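Local atomic coordinates of RNA-directed RNA polymerase (Infectious pancreatic necrosis virus, PDB entry 3ZED), a protein that probably copies the birnavirus RNA genome as an RNA-dependent RNA polymerase, free or covalently attached to that RNA, and binds the capsid protein VP3. Residues D214-W219 with P434-W440. Residue numbers count along the deposited sequence, not the author numbering.
Sequences DPDLRW and PRYNPTW
Trp440 lays its indole across Leu217, whose m, t rotamer sets CD2 4.3 Å from the centroid of the six-membered ring, 19° off its normal: a CH-pi contact beside a single parallel beta bridge. The bridge pairs Leu217 with Tyr436 (CA to CA 4.4 Å), flanked in register by Asp216–Arg435 and Arg218–Asn437. Leu217 donates from N to Arg435 O at 3.0 Å and accepts at O from Asn437 N at 3.2 Å. Here Leu217 centres an inverse gamma turn (phi/psi -78/80), which kinks the chain and is closed by a weak bond from Arg218 N to Asp216 O at 2.9 Å. The other segment turns helical after Asn437, the N-cap of helix 438–452; Asn437 OD1 accepts from Trp440 N at 3.1 Å. Asp216 is salt-bridged twice within VP1: OD1 to Arg435 NE across the contact and OD2 to Arg218 NE within its own segment, both at 2.9 Å, while Arg218 NH1 hydrogen-bonds Ser751 O on helix 740–752. Asp216 OD1 also salt-bridges a basic side chain of the VP3 chain, placing this palm-region network at the VP1–VP3 interface. Trp440 NE1 donates to Trp219 O at 3.1 Å, at the ring edge, near the indole plane.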
loop_
_atom_site.group_PDB
_atom_site.type_symbol
_atom_site.label_atom_id
_atom_site.label_comp_id
_atom_site.label_asym_id
_atom_site.label_seq_id
_atom_site.Cartn_x
_atom_site.Cartn_y
_atom_site.Cartn_z
ATOM N N ASP B 214 1.734 -21.276 -11.415
ATOM C CA ASP B 214 2.375 -20.771 -10.204
ATOM C C ASP B 214 2.417 -21.835 -9.083
ATOM O O ASP B 214 1.431 -22.554 -8.862
ATOM C CB ASP B 214 1.676 -19.502 -9.708
ATOM C CG ASP B 214 1.976 -18.257 -10.529
ATOM O OD1 ASP B 214 2.708 -18.370 -11.549
ATOM O OD2 ASP B 214 1.510 -17.169 -10.138
ATOM N N PRO B 215 3.574 -21.944 -8.378
ATOM C CA PRO B 215 3.675 -22.930 -7.302
ATOM C C PRO B 215 2.786 -22.612 -6.113
ATOM O O PRO B 215 2.523 -21.458 -5.790
ATOM C CB PRO B 215 5.152 -22.872 -6.900
ATOM C CG PRO B 215 5.593 -21.498 -7.275
ATOM C CD PRO B 215 4.823 -21.163 -8.510
ATOM N N ASP B 216 2.324 -23.671 -5.470
ATOM C CA ASP B 216 1.531 -23.647 -4.258
ATOM C C ASP B 216 2.396 -23.183 -3.099
ATOM O O ASP B 216 3.630 -23.216 -3.193
ATOM C CB ASP B 216 1.002 -25.060 -3.967
ATOM C CG ASP B 216 -0.009 -25.637 -4.934
ATOM O OD1 ASP B 216 -0.596 -24.863 -5.715
ATOM O OD2 ASP B 216 -0.256 -26.854 -4.870
ATOM N N LEU B 217 1.766 -22.787 -1.992
ATOM C CA LEU B 217 2.478 -22.393 -0.783
ATOM C C LEU B 217 2.956 -23.652 -0.053
ATOM O O LEU B 217 2.296 -24.123 0.867
ATOM C CB LEU B 217 1.555 -21.532 0.109
ATOM C CG LEU B 217 1.118 -20.195 -0.472
ATOM C CD1 LEU B 217 0.041 -19.544 0.408
ATOM C CD2 LEU B 217 2.323 -19.299 -0.736
ATOM N N ARG B 218 4.067 -24.250 -0.512
ATOM C CA ARG B 218 4.557 -25.492 0.081
ATOM C C ARG B 218 6.059 -25.522 0.280
ATOM O O ARG B 218 6.564 -26.477 0.883
ATOM C CB ARG B 218 4.191 -26.711 -0.806
ATOM C CG ARG B 218 2.720 -26.912 -1.107
ATOM C CD ARG B 218 2.541 -27.920 -2.233
ATOM N NE ARG B 218 1.132 -28.075 -2.598
ATOM C CZ ARG B 218 0.266 -28.843 -1.947
ATOM N NH1 ARG B 218 0.655 -29.546 -0.894
ATOM N NH2 ARG B 218 -0.998 -28.906 -2.337
ATOM N N TRP B 219 6.787 -24.550 -0.270
ATOM C CA TRP B 219 8.239 -24.618 -0.262
ATOM C C TRP B 219 8.946 -23.429 0.346
ATOM O O TRP B 219 8.349 -22.367 0.571
ATOM C CB TRP B 219 8.722 -24.777 -1.715
ATOM C CG TRP B 219 8.280 -26.071 -2.340
ATOM C CD1 TRP B 219 8.831 -27.307 -2.149
ATOM C CD2 TRP B 219 7.128 -26.267 -3.167
ATOM N NE1 TRP B 219 8.125 -28.255 -2.856
ATOM C CE2 TRP B 219 7.063 -27.646 -3.476
ATOM C CE3 TRP B 219 6.137 -25.405 -3.676
ATOM C CZ2 TRP B 219 6.075 -28.179 -4.311
ATOM C CZ3 TRP B 219 5.148 -25.938 -4.486
ATOM C CH2 TRP B 219 5.122 -27.306 -4.796
ATOM N N PRO B 434 -6.614 -27.627 -0.929
ATOM C CA PRO B 434 -5.766 -26.448 -0.695
ATOM C C PRO B 434 -4.481 -26.392 -1.533
ATOM O O PRO B 434 -3.830 -27.411 -1.748
ATOM C CB PRO B 434 -5.437 -26.559 0.793
ATOM C CG PRO B 434 -5.481 -28.011 1.082
ATOM C CD PRO B 434 -6.578 -28.548 0.224
ATOM N N ARG B 435 -4.102 -25.164 -1.961
ATOM C CA ARG B 435 -2.871 -24.884 -2.709
ATOM C C ARG B 435 -1.810 -24.417 -1.697
ATOM O O ARG B 435 -1.117 -23.420 -1.901
ATOM C CB ARG B 435 -3.121 -23.851 -3.829
ATOM C CG ARG B 435 -3.876 -24.416 -5.019
ATOM C CD ARG B 435 -4.012 -23.438 -6.164
ATOM N NE ARG B 435 -2.721 -23.152 -6.804
ATOM C CZ ARG B 435 -2.563 -22.355 -7.857
ATOM N NH1 ARG B 435 -3.614 -21.788 -8.433
ATOM N NH2 ARG B 435 -1.349 -22.113 -8.337
ATOM N N TYR B 436 -1.729 -25.158 -0.576
ATOM C CA TYR B 436 -0.821 -24.935 0.539
ATOM C C TYR B 436 -0.747 -26.186 1.409
ATOM O O TYR B 436 -1.634 -27.039 1.356
ATOM C CB TYR B 436 -1.249 -23.705 1.379
ATOM C CG TYR B 436 -2.672 -23.749 1.901
ATOM C CD1 TYR B 436 -2.992 -24.459 3.060
ATOM C CD2 TYR B 436 -3.698 -23.082 1.240
ATOM C CE1 TYR B 436 -4.298 -24.502 3.545
ATOM C CE2 TYR B 436 -5.010 -23.125 1.711
ATOM C CZ TYR B 436 -5.306 -23.842 2.864
ATOM O OH TYR B 436 -6.597 -23.887 3.328
ATOM N N ASN B 437 0.317 -26.285 2.212
ATOM C CA ASN B 437 0.533 -27.377 3.139
ATOM C C ASN B 437 0.365 -26.863 4.595
ATOM O O ASN B 437 0.165 -25.644 4.785
ATOM C CB ASN B 437 1.915 -28.024 2.891
ATOM C CG ASN B 437 3.165 -27.194 3.111
ATOM O OD1 ASN B 437 3.191 -26.164 3.794
ATOM N ND2 ASN B 437 4.272 -27.712 2.623
ATOM N N PRO B 438 0.446 -27.742 5.635
ATOM C CA PRO B 438 0.280 -27.250 7.018
ATOM C C PRO B 438 1.302 -26.184 7.444
ATOM O O PRO B 438 0.931 -25.259 8.176
ATOM C CB PRO B 438 0.418 -28.524 7.859
ATOM C CG PRO B 438 -0.024 -29.616 6.946
ATOM C CD PRO B 438 0.592 -29.220 5.624
ATOM N N THR B 439 2.564 -26.283 6.986
ATOM C CA THR B 439 3.602 -25.295 7.337
ATOM C C THR B 439 3.205 -23.884 6.884
ATOM O O THR B 439 3.315 -22.940 7.674
ATOM C CB THR B 439 4.950 -25.707 6.738
ATOM O OG1 THR B 439 5.337 -26.931 7.348
ATOM C CG2 THR B 439 6.053 -24.652 6.931
ATOM N N TRP B 440 2.722 -23.752 5.637
ATOM C CA TRP B 440 2.338 -22.443 5.116
ATOM C C TRP B 440 1.014 -21.948 5.722
ATOM O O TRP B 440 0.863 -20.739 5.896
ATOM C CB TRP B 440 2.313 -22.433 3.594
ATOM C CG TRP B 440 3.664 -22.102 3.036
ATOM C CD1 TRP B 440 4.658 -22.980 2.704
ATOM C CD2 TRP B 440 4.209 -20.788 2.855
ATOM N NE1 TRP B 440 5.761 -22.293 2.248
ATOM C CE2 TRP B 440 5.513 -20.945 2.331
ATOM C CE3 TRP B 440 3.712 -19.490 3.063
ATOM C CZ2 TRP B 440 6.339 -19.851 2.047
ATOM C CZ3 TRP B 440 4.513 -18.407 2.735
ATOM C CH2 TRP B 440 5.813 -18.592 2.239
#